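Local coordinates for protein toll (Drosophila melanogaster, PDB 4LXR), which serves as the cell-surface receptor for cleaved, active Spätzle, signalling in embryonic dorsal-ventral patterning and antifungal innate immunity, at residues A[139-145]-A[164-169]. Residues are numbered along the deposited sequence.
Sequences PANLLTD and HLFDDL
Two overlapping type I turns, Pro139 to Leu142 and Asn141 to Thr144, fold residues 139-145 beside residues 164-169, which open in 3-10 conformation and finish in a type I turn from Phe166. Pro139 O accepts Leu142 N (2.9 Å). Small Ala140 allows close approach: Ala140 O receives a CA-H...O contact from Leu165 CA (3.2 Å). Ala140 CB lies over one face of the His164 ring, 3.1 Å from His164 NE2. Asn141 O accepts Thr144 N (3.2 Å), closing the second turn, and also Thr144 OG1 (2.7 Å). The pairing is consistent with equivalent convex-side loops on adjacent turns of Toll's leucine-rich-repeat solenoid, leucines filling the core. Leu143 (mt) sets CD1 3.9 Å from Leu165 CD1 (Leu165 is tp) and 4.0 Å from Leu169 CD1. One water accepts from Leu143 N (2.9 Å), within hydrogen-bonding distance of Ala140 O and Leu165 O; another accepts from Asp168 N (2.8 Å), similarly near Leu143 O and Leu165 O. Asp145 takes left-handed angles (67°/15°), which aspartate tolerates better than most non-glycine residues; Asp145 N donates to the carboxylate oxygen Asp168 OD2 (2.8 Å). Arg147, salt-bridged to Asp168 OD1, offsets the crowding of Asp145 OD1 against Asp168 OD2 (3.7 Å).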
loop_
_atom_site.group_PDB
_atom_site.type_symbol
_atom_site.label_atom_id
_atom_site.label_comp_id
_atom_site.label_asym_id
_atom_site.label_seq_id
_atom_site.Cartn_x
_atom_site.Cartn_y
_atom_site.Cartn_z
ATOM N N PRO A 139 46.149 -21.446 2.849
ATOM C CA PRO A 139 47.551 -21.320 3.297
ATOM C C PRO A 139 47.932 -19.853 3.301
ATOM O O PRO A 139 47.532 -19.106 2.407
ATOM C CB PRO A 139 48.339 -22.064 2.214
ATOM C CG PRO A 139 47.527 -21.904 0.987
ATOM C CD PRO A 139 46.062 -21.923 1.460
ATOM N N ALA A 140 48.701 -19.445 4.300
ATOM C CA ALA A 140 48.942 -18.037 4.535
ATOM C C ALA A 140 49.897 -17.393 3.526
ATOM O O ALA A 140 50.067 -16.177 3.533
ATOM C CB ALA A 140 49.415 -17.823 5.954
ATOM N N ASN A 141 50.510 -18.193 2.656
ATOM C CA ASN A 141 51.229 -17.617 1.527
ATOM C C ASN A 141 50.370 -17.424 0.263
ATOM O O ASN A 141 50.907 -17.082 -0.798
ATOM C CB ASN A 141 52.496 -18.423 1.200
ATOM C CG ASN A 141 52.200 -19.723 0.495
ATOM O OD1 ASN A 141 51.066 -20.239 0.529
ATOM N ND2 ASN A 141 53.223 -20.279 -0.144
ATOM N N LEU A 142 49.058 -17.637 0.373
ATOM C CA LEU A 142 48.149 -17.507 -0.787
ATOM C C LEU A 142 48.374 -16.209 -1.578
ATOM O O LEU A 142 48.443 -16.221 -2.817
ATOM C CB LEU A 142 46.675 -17.620 -0.352
ATOM C CG LEU A 142 45.647 -17.467 -1.489
ATOM C CD1 LEU A 142 45.794 -18.587 -2.535
ATOM C CD2 LEU A 142 44.203 -17.356 -0.993
ATOM N N LEU A 143 48.544 -15.097 -0.866
ATOM C CA LEU A 143 48.518 -13.769 -1.494
ATOM C C LEU A 143 49.907 -13.174 -1.643
ATOM O O LEU A 143 50.098 -11.947 -1.622
ATOM C CB LEU A 143 47.594 -12.823 -0.706
ATOM C CG LEU A 143 46.126 -13.310 -0.620
ATOM C CD1 LEU A 143 45.336 -12.451 0.351
ATOM C CD2 LEU A 143 45.470 -13.308 -2.000
ATOM N N THR A 144 50.882 -14.058 -1.810
ATOM C CA THR A 144 52.242 -13.632 -2.078
ATOM C C THR A 144 52.284 -12.790 -3.341
ATOM O O THR A 144 51.749 -13.186 -4.362
ATOM C CB THR A 144 53.178 -14.857 -2.239
ATOM O OG1 THR A 144 53.166 -15.601 -1.016
ATOM C CG2 THR A 144 54.614 -14.425 -2.612
ATOM N N ASP A 145 52.937 -11.632 -3.249
ATOM C CA ASP A 145 53.145 -10.730 -4.373
ATOM C C ASP A 145 51.874 -10.084 -4.926
ATOM O O ASP A 145 51.911 -9.533 -6.028
ATOM C CB ASP A 145 53.899 -11.410 -5.525
ATOM C CG ASP A 145 55.284 -11.910 -5.119
ATOM O OD1 ASP A 145 55.876 -11.376 -4.148
ATOM O OD2 ASP A 145 55.767 -12.859 -5.783
ATOM N N HIS A 164 51.262 -13.434 8.253
ATOM C CA HIS A 164 52.055 -13.294 7.034
ATOM C C HIS A 164 51.233 -13.298 5.742
ATOM O O HIS A 164 51.774 -13.050 4.664
ATOM C CB HIS A 164 53.279 -14.255 6.997
ATOM C CG HIS A 164 52.953 -15.703 6.748
ATOM N ND1 HIS A 164 52.887 -16.641 7.765
ATOM C CD2 HIS A 164 52.763 -16.391 5.594
ATOM C CE1 HIS A 164 52.638 -17.834 7.250
ATOM N NE2 HIS A 164 52.553 -17.710 5.933
ATOM N N LEU A 165 49.920 -13.516 5.868
ATOM C CA LEU A 165 49.015 -13.454 4.724
ATOM C C LEU A 165 49.041 -12.051 4.171
ATOM O O LEU A 165 48.954 -11.855 2.953
ATOM C CB LEU A 165 47.582 -13.841 5.117
ATOM C CG LEU A 165 46.516 -13.783 3.999
ATOM C CD1 LEU A 165 46.570 -15.004 3.042
ATOM C CD2 LEU A 165 45.152 -13.662 4.593
ATOM N N PHE A 166 49.217 -11.085 5.072
ATOM C CA PHE A 166 49.171 -9.668 4.728
ATOM C C PHE A 166 50.485 -9.035 4.294
ATOM O O PHE A 166 50.519 -7.827 3.998
ATOM C CB PHE A 166 48.572 -8.878 5.905
ATOM C CG PHE A 166 47.248 -9.434 6.379
ATOM C CD1 PHE A 166 46.063 -9.035 5.778
ATOM C CD2 PHE A 166 47.196 -10.372 7.397
ATOM C CE1 PHE A 166 44.844 -9.552 6.197
ATOM C CE2 PHE A 166 45.983 -10.898 7.814
ATOM C CZ PHE A 166 44.793 -10.471 7.210
ATOM N N ASP A 167 51.551 -9.837 4.228
ATOM C CA ASP A 167 52.909 -9.343 3.920
ATOM C C ASP A 167 52.978 -8.430 2.684
ATOM O O ASP A 167 53.632 -7.401 2.715
ATOM C CB ASP A 167 53.896 -10.525 3.728
ATOM C CG ASP A 167 54.590 -10.961 5.035
ATOM O OD1 ASP A 167 54.151 -10.530 6.119
ATOM O OD2 ASP A 167 55.575 -11.745 4.973
ATOM N N ASP A 168 52.298 -8.797 1.596
ATOM C CA ASP A 168 52.479 -8.057 0.336
ATOM C C ASP A 168 51.273 -7.185 -0.069
ATOM O O ASP A 168 51.187 -6.696 -1.206
ATOM C CB ASP A 168 52.845 -9.039 -0.782
ATOM C CG ASP A 168 54.162 -9.770 -0.507
ATOM O OD1 ASP A 168 55.093 -9.139 0.038
ATOM O OD2 ASP A 168 54.262 -10.971 -0.814
ATOM N N LEU A 169 50.351 -6.970 0.866
ATOM C CA LEU A 169 49.094 -6.278 0.540
ATOM C C LEU A 169 49.184 -4.773 0.804
ATOM O O LEU A 169 48.364 -4.203 1.514
ATOM C CB LEU A 169 47.947 -6.908 1.322
ATOM C CG LEU A 169 47.904 -8.429 1.173
ATOM C CD1 LEU A 169 46.702 -9.012 1.895
ATOM C CD2 LEU A 169 47.911 -8.829 -0.295
HETATM O O HOH W 1 49.829 -14.222 1.546
HETATM O O HOH W 2 50.526 -10.943 1.034
#